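Local atomic coordinates of interferon-inducible protein AIM2 (Mus musculus, PDB entry 4JBM), a protein that senses double-stranded DNA in the cytosol through its HIN domain, the part described here, and sets off assembly of the AIM2 inflammasome. Residues 87-90 with 91-94; 98-101 with 102-106; 122-125 with 126-129. All coordinates share one frame; numbering follows the deposited sequence.

How the contacts relate
Contacts 1 and 2 lie one after the other in the chain, on helix 88-95 and helix 100-103, with centres about 18 Å apart. Contact 3 is the turn end of the hairpin of strands 111-123 and 127-134, and its centre is about 35 Å from that of contact 1. Contacts 1 and 2 are partly buried; contact 3 is a surface contact. Contact 1 meets the bound DNA, and its chemistry is amide, ammonium and guanidinium donors on phosphate and base oxygens. Contact 2 mixes helical backbone bonds with apolar packing. Contact 3 holds by strand pairing, with charged side chains around the turn; its nearest atom is about 19 Å from the nucleic acid.

Contact 1: residues 87-90 with 91-94; sequences PNNV and VKRA. With nucleotides of chain C.
The guanidinium of Arg93 has the carbonyl oxygen of Asn89 over one face. At its edge, in plane, lies ND2 of Asn89. The phosphate oxygen OP2 of DG8 of chain C also sits at the edge, near the plane. The Asn89 amide is turned 56° from the guanidinium plane. ND2 of Asn89 and NE of Arg93 are both donors, 3.2 Å apart, and do not bond to each other. Both bond instead to OP2 of DG8 of chain C. NE of Arg93 is 2.9 Å from this OP2. NH2 of Arg93 bonds to the same OP2 at 2.8 Å. ND2 of Asn89 lies 2.5 Å from it, unusually short, so the exact length is doubtful. Three bonds thus grip one phosphate oxygen. The Arg93 bend at chi3 (-66°) brings NE to that oxygen, and chi4 (100°) turns the guanidinium so that NH2 reaches it too. OD1 of Asn89 comes within 3.5 Å of C5 of DC9 of chain C. Lys92 bends at its last two torsions, and its NZ bonds to O6 of DG10 of chain C at 2.8 Å. The backbone beneath is helical. Arg93 and Ala94 also touch Phe37 of strand 37-42. The N-terminal turns of helix 88-95 in the HIN domain thus place three donor groups on phosphate and base oxygens, consistent with electrostatic dsDNA binding.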
loop_
_atom_site.group_PDB
_atom_site.type_symbol
_atom_site.label_atom_id
_atom_site.label_comp_id
_atom_site.label_asym_id
_atom_site.label_seq_id
_atom_site.Cartn_x
_atom_site.Cartn_y
_atom_site.Cartn_z
ATOM N N PRO A 87 -18.978 3.072 7.509
ATOM C CA PRO A 87 -18.981 4.386 8.166
ATOM C C PRO A 87 -17.993 5.346 7.501
ATOM O O PRO A 87 -16.966 4.904 6.984
ATOM C CB PRO A 87 -18.517 4.068 9.592
ATOM C CG PRO A 87 -18.940 2.643 9.821
ATOM C CD PRO A 87 -18.847 1.961 8.473
ATOM N N ASN A 88 -18.305 6.639 7.508
ATOM C CA ASN A 88 -17.456 7.624 6.854
ATOM C C ASN A 88 -16.002 7.610 7.316
ATOM O O ASN A 88 -15.083 7.693 6.489
ATOM C CB ASN A 88 -18.026 9.033 7.056
ATOM C CG ASN A 88 -19.289 9.280 6.245
ATOM O OD1 ASN A 88 -19.536 8.613 5.237
ATOM N ND2 ASN A 88 -20.109 10.223 6.703
ATOM N N ASN A 89 -15.786 7.500 8.625
ATOM C CA ASN A 89 -14.429 7.614 9.147
ATOM C C ASN A 89 -13.587 6.354 8.918
ATOM O O ASN A 89 -12.361 6.403 8.979
ATOM C CB ASN A 89 -14.395 8.004 10.620
ATOM C CG ASN A 89 -13.081 8.677 10.990
ATOM O OD1 ASN A 89 -12.728 9.704 10.402
ATOM N ND2 ASN A 89 -12.327 8.079 11.910
ATOM N N VAL A 90 -14.256 5.222 8.722
ATOM C CA VAL A 90 -13.561 3.999 8.349
ATOM C C VAL A 90 -12.985 4.169 6.952
ATOM O O VAL A 90 -11.820 3.847 6.721
ATOM C CB VAL A 90 -14.489 2.771 8.402
ATOM C CG1 VAL A 90 -13.732 1.515 7.985
ATOM C CG2 VAL A 90 -15.065 2.609 9.804
ATOM N N VAL A 91 -13.791 4.698 6.029
ATOM C CA VAL A 91 -13.305 5.039 4.687
ATOM C C VAL A 91 -12.161 6.043 4.741
ATOM O O VAL A 91 -11.093 5.843 4.132
ATOM C CB VAL A 91 -14.422 5.647 3.825
ATOM C CG1 VAL A 91 -13.888 6.017 2.441
ATOM C CG2 VAL A 91 -15.572 4.681 3.716
ATOM N N LYS A 92 -12.383 7.114 5.499
ATOM C CA LYS A 92 -11.387 8.166 5.653
ATOM C C LYS A 92 -10.070 7.611 6.195
ATOM O O LYS A 92 -8.999 7.987 5.723
ATOM C CB LYS A 92 -11.896 9.300 6.561
ATOM C CG LYS A 92 -12.508 10.488 5.851
ATOM C CD LYS A 92 -12.966 11.543 6.860
ATOM C CE LYS A 92 -11.857 12.482 7.343
ATOM N NZ LYS A 92 -11.388 13.438 6.275
ATOM N N ARG A 93 -10.131 6.730 7.191
ATOM C CA ARG A 93 -8.878 6.193 7.735
ATOM C C ARG A 93 -8.226 5.204 6.774
ATOM O O ARG A 93 -7.004 5.151 6.672
ATOM C CB ARG A 93 -9.081 5.585 9.130
ATOM C CG ARG A 93 -8.960 6.660 10.229
ATOM C CD ARG A 93 -9.059 6.164 11.670
ATOM N NE ARG A 93 -10.364 5.617 12.021
ATOM C CZ ARG A 93 -10.643 4.319 12.060
ATOM N NH1 ARG A 93 -9.697 3.429 11.802
ATOM N NH2 ARG A 93 -11.862 3.911 12.391
ATOM N N ALA A 94 -9.055 4.461 6.044
ATOM C CA ALA A 94 -8.571 3.468 5.097
ATOM C C ALA A 94 -7.756 4.131 4.021
ATOM O O ALA A 94 -6.783 3.552 3.507
ATOM C CB ALA A 94 -9.728 2.725 4.471
ATOM P P DG C 8 -13.688 6.422 14.733
ATOM O OP1 DG C 8 -14.786 5.448 14.950
ATOM O OP2 DG C 8 -12.739 6.263 13.603
ATOM O "O5'" DG C 8 -14.315 7.889 14.640
ATOM C "C5'" DG C 8 -15.093 8.346 15.765
ATOM C "C4'" DG C 8 -15.488 9.784 15.519
ATOM O "O4'" DG C 8 -14.377 10.685 15.734
ATOM C "C3'" DG C 8 -15.994 10.019 14.099
ATOM O "O3'" DG C 8 -17.224 10.699 14.155
ATOM C "C2'" DG C 8 -14.902 10.844 13.427
ATOM C "C1'" DG C 8 -14.274 11.551 14.621
ATOM N N9 DG C 8 -12.864 11.837 14.414
ATOM C C8 DG C 8 -11.883 10.991 13.953
ATOM N N7 DG C 8 -10.702 11.543 13.855
ATOM C C5 DG C 8 -10.915 12.850 14.267
ATOM C C6 DG C 8 -9.999 13.913 14.371
ATOM O O6 DG C 8 -8.775 13.916 14.134
ATOM N N1 DG C 8 -10.643 15.060 14.828
ATOM C C2 DG C 8 -11.979 15.151 15.150
ATOM N N2 DG C 8 -12.393 16.347 15.585
ATOM N N3 DG C 8 -12.850 14.155 15.049
ATOM C C4 DG C 8 -12.242 13.041 14.608
ATOM P P DC C 9 -18.105 10.909 12.826
ATOM O OP1 DC C 9 -19.515 10.653 13.188
ATOM O OP2 DC C 9 -17.505 10.183 11.680
ATOM O "O5'" DC C 9 -17.899 12.466 12.529
ATOM C "C5'" DC C 9 -17.907 13.410 13.606
ATOM C "C4'" DC C 9 -17.363 14.731 13.102
ATOM O "O4'" DC C 9 -15.912 14.748 13.111
ATOM C "C3'" DC C 9 -17.761 15.040 11.660
ATOM O "O3'" DC C 9 -18.114 16.382 11.606
ATOM C "C2'" DC C 9 -16.489 14.794 10.857
ATOM C "C1'" DC C 9 -15.469 15.265 11.879
ATOM N N1 DC C 9 -14.074 14.816 11.645
ATOM C C2 DC C 9 -13.050 15.745 11.812
ATOM O O2 DC C 9 -13.345 16.901 12.143
ATOM N N3 DC C 9 -11.767 15.356 11.599
ATOM C C4 DC C 9 -11.508 14.091 11.241
ATOM N N4 DC C 9 -10.225 13.726 11.042
ATOM C C5 DC C 9 -12.551 13.135 11.070
ATOM C C6 DC C 9 -13.808 13.533 11.275
ATOM P P DG C 10 -19.264 16.864 10.601
ATOM O OP1 DG C 10 -20.522 16.747 11.364
ATOM O OP2 DG C 10 -19.109 16.144 9.319
ATOM O "O5'" DG C 10 -18.894 18.393 10.324
ATOM C "C5'" DG C 10 -18.211 19.127 11.326
ATOM C "C4'" DG C 10 -17.251 20.082 10.661
ATOM O "O4'" DG C 10 -15.976 19.404 10.480
ATOM C "C3'" DG C 10 -17.694 20.584 9.288
ATOM O "O3'" DG C 10 -17.377 21.970 9.230
ATOM C "C2'" DG C 10 -16.859 19.750 8.305
ATOM C "C1'" DG C 10 -15.585 19.530 9.127
ATOM N N9 DG C 10 -14.774 18.345 8.840
ATOM C C8 DG C 10 -15.191 17.057 8.600
ATOM N N7 DG C 10 -14.208 16.234 8.407
ATOM C C5 DG C 10 -13.068 17.021 8.524
ATOM C C6 DG C 10 -11.710 16.667 8.415
ATOM O O6 DG C 10 -11.256 15.550 8.178
ATOM N N1 DG C 10 -10.865 17.762 8.600
ATOM C C2 DG C 10 -11.292 19.043 8.879
ATOM N N2 DG C 10 -10.337 19.983 9.027
ATOM N N3 DG C 10 -12.568 19.384 8.990
ATOM C C4 DG C 10 -13.397 18.327 8.798
#

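Contact 2: residues 98-101 with 102-106; sequences PRIS and KLKIQ
Leu103 meets Pro98 with its side chain and Arg99 with its backbone N. The apolar part is the pairing of CD2 of Leu103 with CB of Pro98, 3.7 Å apart. The two side chains run at a slant to each other, and CG of the proline ring also comes near the same methyl. Leu103 has CG beside its backbone N (chi1 -75°), which swings the branch toward Pro98 and the Arg99 carbonyl. A second packing contact is made by the aliphatic part of Lys104 on Ile100. The two side chains lie side by side and point the same way. CE of Lys104 rests on CG2 of Ile100 at 3.6 Å. Both side chains also touch Met139 of strand 137-144.

The backbone bonds are those of a short helix. Leu103 N bonds to Arg99 O at 3.0 Å, and Lys102 N makes a weak bond to the same oxygen. Lys104 N bonds to Ile100 O at 2.9 Å, nearly along the C=O axis. Arg99 is the N-cap residue of helix 100-103, and a type I turn runs from Leu103 to Gln106. This small helix adjoins the second beta sheet of the HIN domain, a member of the OB-fold clan. Asp134 and Thr136 accept bonds from the backbone N of Ile100 and Ser101.

Among the polar side chains, Gln106 folds back over the turn. Its NE2 bonds to Lys102 O at 3.1 Å. That oxygen lies close to the amide plane of Gln106, while the donor stands above the carbonyl plane. NH2 of Arg99 bonds to Thr97 O. The Arg99 side chain also packs on a phosphate of the bound DNA, as does Ile105.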
loop_
_atom_site.group_PDB
_atom_site.type_symbol
_atom_site.label_atom_id
_atom_site.label_comp_id
_atom_site.label_asym_id
_atom_site.label_seq_id
_atom_site.Cartn_x
_atom_site.Cartn_y
_atom_site.Cartn_z
ATOM N N PRO A 98 -0.731 7.374 6.898
ATOM C CA PRO A 98 -0.426 7.355 8.333
ATOM C C PRO A 98 0.686 8.353 8.681
ATOM O O PRO A 98 1.549 8.618 7.843
ATOM C CB PRO A 98 0.059 5.916 8.565
ATOM C CG PRO A 98 -0.514 5.110 7.414
ATOM C CD PRO A 98 -0.489 6.066 6.258
ATOM N N ARG A 99 0.642 8.921 9.887
ATOM C CA ARG A 99 1.723 9.784 10.372
ATOM C C ARG A 99 2.968 8.938 10.715
ATOM O O ARG A 99 2.862 7.739 10.959
ATOM C CB ARG A 99 1.254 10.605 11.585
ATOM C CG ARG A 99 0.148 11.623 11.279
ATOM C CD ARG A 99 0.553 12.574 10.167
ATOM N NE ARG A 99 0.125 12.070 8.865
ATOM C CZ ARG A 99 0.508 12.572 7.700
ATOM N NH1 ARG A 99 1.318 13.628 7.656
ATOM N NH2 ARG A 99 0.069 12.022 6.578
ATOM N N ILE A 100 4.147 9.548 10.665
ATOM C CA ILE A 100 5.398 8.849 10.984
ATOM C C ILE A 100 5.485 8.350 12.440
ATOM O O ILE A 100 5.887 7.208 12.682
ATOM C CB ILE A 100 6.605 9.732 10.644
ATOM C CG1 ILE A 100 6.672 9.937 9.134
ATOM C CG2 ILE A 100 7.898 9.096 11.124
ATOM C CD1 ILE A 100 7.734 10.927 8.704
ATOM N N SER A 101 5.097 9.195 13.394
ATOM C CA SER A 101 5.085 8.821 14.808
ATOM C C SER A 101 4.164 7.635 15.079
ATOM O O SER A 101 4.395 6.848 15.999
ATOM C CB SER A 101 4.671 10.012 15.675
ATOM O OG SER A 101 3.329 10.397 15.423
ATOM N N LYS A 102 3.117 7.505 14.270
ATOM C CA LYS A 102 2.218 6.369 14.399
ATOM C C LYS A 102 2.887 5.144 13.793
ATOM O O LYS A 102 2.829 4.055 14.355
ATOM C CB LYS A 102 0.893 6.663 13.698
ATOM C CG LYS A 102 -0.151 5.548 13.804
ATOM C CD LYS A 102 -1.332 5.794 12.846
ATOM C CE LYS A 102 -1.837 7.242 12.885
ATOM N NZ LYS A 102 -1.870 7.881 11.530
ATOM N N LEU A 103 3.544 5.333 12.656
ATOM C CA LEU A 103 4.183 4.228 11.958
ATOM C C LEU A 103 5.296 3.614 12.801
ATOM O O LEU A 103 5.566 2.417 12.699
ATOM C CB LEU A 103 4.746 4.684 10.607
ATOM C CG LEU A 103 3.760 4.926 9.462
ATOM C CD1 LEU A 103 4.491 5.283 8.174
ATOM C CD2 LEU A 103 2.905 3.687 9.257
ATOM N N LYS A 104 5.936 4.437 13.633
ATOM C CA LYS A 104 7.092 4.006 14.425
ATOM C C LYS A 104 6.802 2.813 15.336
ATOM O O LYS A 104 7.692 2.030 15.648
ATOM C CB LYS A 104 7.599 5.157 15.298
ATOM C CG LYS A 104 8.216 6.330 14.559
ATOM C CD LYS A 104 9.483 5.947 13.836
ATOM C CE LYS A 104 10.110 7.161 13.178
ATOM N NZ LYS A 104 10.245 8.285 14.137
ATOM N N ILE A 105 5.546 2.671 15.740
ATOM C CA ILE A 105 5.159 1.653 16.708
ATOM C C ILE A 105 4.348 0.515 16.098
ATOM O O ILE A 105 3.537 -0.121 16.776
ATOM C CB ILE A 105 4.399 2.289 17.884
ATOM C CG1 ILE A 105 3.092 2.926 17.393
ATOM C CG2 ILE A 105 5.263 3.352 18.548
ATOM C CD1 ILE A 105 2.389 3.772 18.432
ATOM N N GLN A 106 4.580 0.246 14.819
ATOM C CA GLN A 106 3.878 -0.837 14.150
ATOM C C GLN A 106 4.844 -2.000 13.919
ATOM O O GLN A 106 6.026 -1.771 13.668
ATOM C CB GLN A 106 3.314 -0.339 12.819
ATOM C CG GLN A 106 2.491 0.944 12.948
ATOM C CD GLN A 106 1.210 0.744 13.714
ATOM O OE1 GLN A 106 0.466 -0.205 13.471
ATOM N NE2 GLN A 106 0.951 1.627 14.668
#

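Contact 3: residues 122-125 with 126-129; sequences TEEK and DRVL
Thr122 N bonds to Leu129 O at 2.8 Å, with the donor in the carbonyl plane. The return bond runs from Leu129 N to Thr122 O at 3.0 Å and is almost straight, with 174° at the hydrogen. Thr122 O also receives a CA-H contact from Val128, whose CA is 3.6 Å away. This oxygen is therefore met by both an N-H and a C-H of the partner strand. CB of Thr122 stands 4.0 Å from CB of Leu129, and both side chains lie on the same face of the sheet.

Thr122 and Leu129 form an antiparallel hydrogen-bonded pair. Segments 122-125 and 126-129 run in nearly opposite directions. This is the end of the beta hairpin of strands 111-123 and 127-134, in the second sheet of this HIN domain. Strand 137-144 continues the sheet beyond 127-134. Val128 and Asp126 bond through their backbones to Val143 and Gly145, and Leu129 packs on Glu140 and Leu142.

Closer to the turn, Arg127 N makes a weak bond to Glu124 O. The side chains of Glu124 and Arg127 lie alongside and point the same way. OE1 of Glu124 touches the aliphatic part of Arg127, 3.0 Å from CG. Its distance to NE of Arg127 is 4.6 Å, beyond a salt bridge, and the carboxylate and guanidinium planes are 48° apart. Arg127 places CG between its backbone N and carbonyl carbon (chi1 63°), which sets that methylene beside the glutamate. The same Glu124 meets Asp126: OD1 of Asp126 is 3.4 Å from CB of Glu124. OE1 of Glu124 and OD1 of Asp126 are 4.4 Å apart, near enough that the like charges probably repel somewhat.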
loop_
_atom_site.group_PDB
_atom_site.type_symbol
_atom_site.label_atom_id
_atom_site.label_comp_id
_atom_site.label_asym_id
_atom_site.label_seq_id
_atom_site.Cartn_x
_atom_site.Cartn_y
_atom_site.Cartn_z
ATOM N N THR A 122 19.484 9.449 -0.306
ATOM C CA THR A 122 20.812 8.831 -0.306
ATOM C C THR A 122 20.859 7.761 -1.402
ATOM O O THR A 122 20.264 6.692 -1.265
ATOM C CB THR A 122 21.163 8.203 1.059
ATOM O OG1 THR A 122 21.009 9.182 2.094
ATOM C CG2 THR A 122 22.601 7.686 1.057
ATOM N N GLU A 123 21.530 8.090 -2.506
ATOM C CA GLU A 123 21.607 7.243 -3.699
ATOM C C GLU A 123 22.697 6.168 -3.668
ATOM O O GLU A 123 23.824 6.429 -3.245
ATOM C CB GLU A 123 21.835 8.113 -4.936
ATOM C CG GLU A 123 20.604 8.317 -5.803
ATOM C CD GLU A 123 20.804 9.425 -6.823
ATOM O OE1 GLU A 123 21.798 10.175 -6.693
ATOM O OE2 GLU A 123 19.975 9.538 -7.750
ATOM N N GLU A 124 22.351 4.974 -4.152
ATOM C CA GLU A 124 23.295 3.869 -4.361
ATOM C C GLU A 124 22.757 2.982 -5.494
ATOM O O GLU A 124 21.546 2.910 -5.699
ATOM C CB GLU A 124 23.452 3.046 -3.074
ATOM C CG GLU A 124 24.317 3.696 -2.002
ATOM C CD GLU A 124 24.055 3.159 -0.604
ATOM O OE1 GLU A 124 23.123 2.356 -0.434
ATOM O OE2 GLU A 124 24.779 3.545 0.333
ATOM N N LYS A 125 23.648 2.319 -6.233
ATOM C CA LYS A 125 23.241 1.512 -7.391
ATOM C C LYS A 125 22.449 0.256 -7.026
ATOM O O LYS A 125 21.873 -0.398 -7.896
ATOM C CB LYS A 125 24.453 1.137 -8.247
ATOM C CG LYS A 125 25.192 -0.080 -7.743
ATOM C CD LYS A 125 26.412 -0.343 -8.580
ATOM C CE LYS A 125 27.204 -1.507 -8.046
ATOM N NZ LYS A 125 26.712 -2.743 -8.681
ATOM N N ASP A 126 22.429 -0.076 -5.738
ATOM C CA ASP A 126 21.699 -1.236 -5.236
ATOM C C ASP A 126 20.472 -0.844 -4.401
ATOM O O ASP A 126 19.546 -1.640 -4.224
ATOM C CB ASP A 126 22.622 -2.106 -4.389
ATOM C CG ASP A 126 23.466 -1.291 -3.427
ATOM O OD1 ASP A 126 23.988 -0.235 -3.838
ATOM O OD2 ASP A 126 23.611 -1.713 -2.263
ATOM N N ARG A 127 20.470 0.375 -3.875
ATOM C CA ARG A 127 19.348 0.834 -3.071
ATOM C C ARG A 127 19.304 2.351 -3.022
ATOM O O ARG A 127 20.310 3.025 -3.226
ATOM C CB ARG A 127 19.446 0.274 -1.648
ATOM C CG ARG A 127 20.670 0.728 -0.875
ATOM C CD ARG A 127 20.728 0.092 0.505
ATOM N NE ARG A 127 20.615 -1.361 0.430
ATOM C CZ ARG A 127 20.483 -2.160 1.483
ATOM N NH1 ARG A 127 20.425 -1.650 2.706
ATOM N NH2 ARG A 127 20.391 -3.472 1.311
ATOM N N VAL A 128 18.118 2.876 -2.744
ATOM C CA VAL A 128 17.929 4.296 -2.507
ATOM C C VAL A 128 17.220 4.496 -1.178
ATOM O O VAL A 128 16.225 3.825 -0.881
ATOM C CB VAL A 128 17.141 4.969 -3.650
ATOM C CG1 VAL A 128 17.148 6.473 -3.489
ATOM C CG2 VAL A 128 17.725 4.584 -5.002
ATOM N N LEU A 129 17.751 5.404 -0.368
ATOM C CA LEU A 129 17.163 5.696 0.930
ATOM C C LEU A 129 16.532 7.074 0.854
ATOM O O LEU A 129 17.190 8.049 0.488
ATOM C CB LEU A 129 18.211 5.654 2.042
ATOM C CG LEU A 129 17.661 5.283 3.422
ATOM C CD1 LEU A 129 17.055 3.888 3.380
ATOM C CD2 LEU A 129 18.721 5.371 4.504
#